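Local structure of transcription initiation factor IIB (Methanocaldococcus vulcanius, 5O9I) at residues Ile120-Lys125 and Ser152-Leu157. The protein is a HINT-fold mini-intein from transcription factor IIB that probably excises itself and joins the flanking host segments by protein splicing. Numbering follows the deposited sequence.
Sequences ILVLAK and SDFIFL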
ATOM      1  N   ILE A 120      -4.929   5.109 -15.751  1.00 95.57           N
ATOM      2  CA  ILE A 120      -4.427   3.787 -15.691  1.00 89.83           C
ATOM      3  C   ILE A 120      -3.659   3.684 -14.389  1.00 83.21           C
ATOM      4  O   ILE A 120      -2.788   4.512 -14.118  1.00 81.60           O
ATOM      5  CB  ILE A 120      -3.575   3.502 -16.935  1.00 92.73           C
ATOM      6  CG1 ILE A 120      -4.503   2.949 -18.032  1.00 95.04           C
ATOM      7  CG2 ILE A 120      -2.418   2.540 -16.641  1.00 91.29           C
ATOM      8  CD1 ILE A 120      -4.052   3.219 -19.449  1.00 96.78           C
ATOM      9  N   LEU A 121      -4.020   2.672 -13.595  1.00 77.30           N
ATOM     10  CA  LEU A 121      -3.321   2.352 -12.359  1.00 72.30           C
ATOM     11  C   LEU A 121      -2.645   1.035 -12.462  1.00 66.30           C
ATOM     12  O   LEU A 121      -3.057   0.185 -13.224  1.00 68.40           O
ATOM     13  CB  LEU A 121      -4.294   2.311 -11.200  1.00 72.45           C
ATOM     14  CG  LEU A 121      -4.795   3.672 -10.738  1.00 74.72           C
ATOM     15  CD1 LEU A 121      -5.477   3.497  -9.385  1.00 76.18           C
ATOM     16  CD2 LEU A 121      -3.697   4.708 -10.655  1.00 73.01           C
ATOM     17  N   VAL A 122      -1.582   0.889 -11.688  1.00 65.35           N
ATOM     18  CA  VAL A 122      -0.771  -0.334 -11.653  1.00 59.63           C
ATOM     19  C   VAL A 122      -1.262  -1.206 -10.487  1.00 57.68           C
ATOM     20  O   VAL A 122      -1.436  -0.717  -9.354  1.00 58.89           O
ATOM     21  CB  VAL A 122       0.716  -0.002 -11.458  1.00 57.92           C
ATOM     22  CG1 VAL A 122       1.526  -1.236 -11.702  1.00 58.76           C
ATOM     23  CG2 VAL A 122       1.202   1.023 -12.444  1.00 57.87           C
ATOM     24  N   LEU A 123      -1.527  -2.467 -10.785  1.00 53.17           N
ATOM     25  CA  LEU A 123      -1.806  -3.484  -9.748  1.00 52.23           C
ATOM     26  C   LEU A 123      -1.044  -4.759 -10.082  1.00 49.40           C
ATOM     27  O   LEU A 123      -0.485  -4.880 -11.209  1.00 46.15           O
ATOM     28  CB  LEU A 123      -3.309  -3.830  -9.637  1.00 53.79           C
ATOM     29  CG  LEU A 123      -4.308  -2.756  -9.275  1.00 57.15           C
ATOM     30  CD1 LEU A 123      -4.719  -1.872 -10.454  1.00 59.00           C
ATOM     31  CD2 LEU A 123      -5.551  -3.420  -8.650  1.00 58.35           C
ATOM     32  N   ALA A 124      -1.053  -5.664  -9.109  1.00 48.17           N
ATOM     33  CA  ALA A 124      -0.417  -6.990  -9.152  1.00 48.73           C
ATOM     34  C   ALA A 124      -1.140  -7.959 -10.119  1.00 50.19           C
ATOM     35  O   ALA A 124      -2.346  -7.945 -10.257  1.00 51.45           O
ATOM     36  CB  ALA A 124      -0.416  -7.564  -7.737  1.00 47.79           C
ATOM     37  N   LYS A 125      -0.354  -8.706 -10.868  1.00 52.88           N
ATOM     38  CA  LYS A 125      -0.850  -9.766 -11.751  1.00 58.03           C
ATOM     39  C   LYS A 125      -1.552 -10.889 -11.038  1.00 61.00           C
ATOM     40  O   LYS A 125      -1.019 -11.396 -10.097  1.00 69.13           O
ATOM     41  CB  LYS A 125       0.274 -10.416 -12.553  1.00 58.16           C
ATOM     42  CG  LYS A 125       0.362 -10.007 -14.029  1.00 61.07           C
ATOM     43  CD  LYS A 125       1.514 -10.818 -14.729  1.00 61.26           C
ATOM     44  CE  LYS A 125       1.878 -10.426 -16.150  1.00 56.37           C
ATOM     45  NZ  LYS A 125       1.947  -8.931 -16.215  1.00 57.57           N
ATOM     46  N   SER A 152       6.641  -7.483 -16.641  1.00 50.61           N
ATOM     47  CA  SER A 152       6.469  -7.086 -15.273  1.00 49.23           C
ATOM     48  C   SER A 152       5.459  -8.008 -14.613  1.00 49.29           C
ATOM     49  O   SER A 152       4.730  -8.679 -15.330  1.00 50.19           O
ATOM     50  CB  SER A 152       5.955  -5.629 -15.255  1.00 48.82           C
ATOM     51  OG  SER A 152       4.611  -5.543 -15.662  1.00 46.41           O
ATOM     52  N   ASP A 153       5.361  -7.985 -13.278  1.00 45.29           N
ATOM     53  CA  ASP A 153       4.251  -8.640 -12.631  1.00 44.15           C
ATOM     54  C   ASP A 153       3.072  -7.706 -12.465  1.00 43.84           C
ATOM     55  O   ASP A 153       2.271  -7.855 -11.593  1.00 43.94           O
ATOM     56  CB  ASP A 153       4.631  -9.218 -11.239  1.00 45.30           C
ATOM     57  CG  ASP A 153       5.714 -10.297 -11.297  1.00 46.41           C
ATOM     58  OD1 ASP A 153       5.807 -11.003 -12.275  1.00 49.19           O
ATOM     59  OD2 ASP A 153       6.462 -10.509 -10.327  1.00 47.20           O
ATOM     60  N   PHE A 154       2.947  -6.671 -13.280  1.00 46.09           N
ATOM     61  CA  PHE A 154       1.806  -5.756 -13.217  1.00 45.11           C
ATOM     62  C   PHE A 154       0.667  -6.056 -14.197  1.00 45.54           C
ATOM     63  O   PHE A 154       0.839  -6.664 -15.239  1.00 44.51           O
ATOM     64  CB  PHE A 154       2.278  -4.340 -13.555  1.00 46.42           C
ATOM     65  CG  PHE A 154       3.399  -3.834 -12.716  1.00 46.04           C
ATOM     66  CD1 PHE A 154       3.438  -4.064 -11.317  1.00 47.54           C
ATOM     67  CD2 PHE A 154       4.404  -3.084 -13.305  1.00 46.27           C
ATOM     68  CE1 PHE A 154       4.486  -3.578 -10.547  1.00 48.25           C
ATOM     69  CE2 PHE A 154       5.451  -2.598 -12.562  1.00 47.06           C
ATOM     70  CZ  PHE A 154       5.493  -2.827 -11.177  1.00 47.99           C
ATOM     71  N   ILE A 155      -0.493  -5.521 -13.850  1.00 45.69           N
ATOM     72  CA  ILE A 155      -1.528  -5.257 -14.763  1.00 47.37           C
ATOM     73  C   ILE A 155      -1.877  -3.761 -14.628  1.00 51.37           C
ATOM     74  O   ILE A 155      -1.654  -3.159 -13.545  1.00 53.32           O
ATOM     75  CB  ILE A 155      -2.768  -6.118 -14.523  1.00 48.24           C
ATOM     76  CG1 ILE A 155      -3.271  -5.973 -13.099  1.00 48.07           C
ATOM     77  CG2 ILE A 155      -2.421  -7.564 -14.835  1.00 48.71           C
ATOM     78  CD1 ILE A 155      -4.592  -6.668 -12.915  1.00 48.97           C
ATOM     79  N   PHE A 156      -2.455  -3.191 -15.713  1.00 52.25           N
ATOM     80  CA  PHE A 156      -2.777  -1.807 -15.805  1.00 54.92           C
ATOM     81  C   PHE A 156      -4.279  -1.707 -16.045  1.00 61.13           C
ATOM     82  O   PHE A 156      -4.773  -2.214 -17.030  1.00 61.38           O
ATOM     83  CB  PHE A 156      -1.961  -1.203 -16.949  1.00 55.32           C
ATOM     84  CG  PHE A 156      -0.517  -1.553 -16.875  1.00 52.13           C
ATOM     85  CD1 PHE A 156       0.301  -0.928 -15.957  1.00 51.02           C
ATOM     86  CD2 PHE A 156      -0.019  -2.583 -17.625  1.00 52.30           C
ATOM     87  CE1 PHE A 156       1.620  -1.306 -15.786  1.00 50.43           C
ATOM     88  CE2 PHE A 156       1.300  -3.001 -17.476  1.00 52.52           C
ATOM     89  CZ  PHE A 156       2.141  -2.350 -16.530  1.00 51.31           C
ATOM     90  N   LEU A 157      -5.013  -1.076 -15.124  1.00 64.97           N
ATOM     91  CA  LEU A 157      -6.451  -1.052 -15.160  1.00 68.01           C
ATOM     92  C   LEU A 157      -6.915   0.371 -15.012  1.00 74.91           C
ATOM     93  O   LEU A 157      -6.196   1.194 -14.404  1.00 77.38           O
ATOM     94  CB  LEU A 157      -7.018  -1.919 -14.026  1.00 67.48           C
ATOM     95  CG  LEU A 157      -6.843  -3.448 -14.170  1.00 65.90           C
ATOM     96  CD1 LEU A 157      -7.551  -4.183 -13.055  1.00 63.95           C
ATOM     97  CD2 LEU A 157      -7.300  -4.012 -15.528  1.00 67.10           C
TER
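An antiparallel strand pair in a sheet of the HINT fold joins Ile120-Ala124 to Phe154-Leu157, and hydrogen-bonded pairs Leu121-Leu157 and Leu123-Ile155 fix its register. Each pair is closed by two backbone bonds, from Leu121 N to Leu157 O at 2.8 Å and back, and from Leu123 N to Ile155 O and back. Strand 154-162 continues the sheet to strand 81-85, whereas 120-124 is one of its two edge strands within the chain.

On one face, Val122 carries the packing. Its CG1, anti to the backbone N (chi1 -169°), sits over the Phe154 ring, 3.6 Å from the centroid and 23° off the normal, which is CH-pi geometry. Both methyls also approach Phe156 CE1, each at 4.1 Å, while Phe58 meets the Phe154 ring edge-to-face. On the other face, Leu123 CB packs on Ile155 CG1 and Leu123 CD1 on Leu157 CB.

Past the strand end, Lys125 N donates to Asp153 O at 2.9 Å. The lysine chain then runs beside the 152-154 backbone and bends at its last torsion (chi4 44°), where NZ bonds Phe154 O at 2.7 Å and Ser152 O at 2.9 Å, the latter from above the carbonyl plane. Ser152 OG accepts from Phe154 N in an ST turn and also hydrogen-bonds Leu149 O, and Asp153 OD1 forms a salt bridge with Lys63. Two carbonyls thus grip the ammonium, so its positive charge probably polarises both.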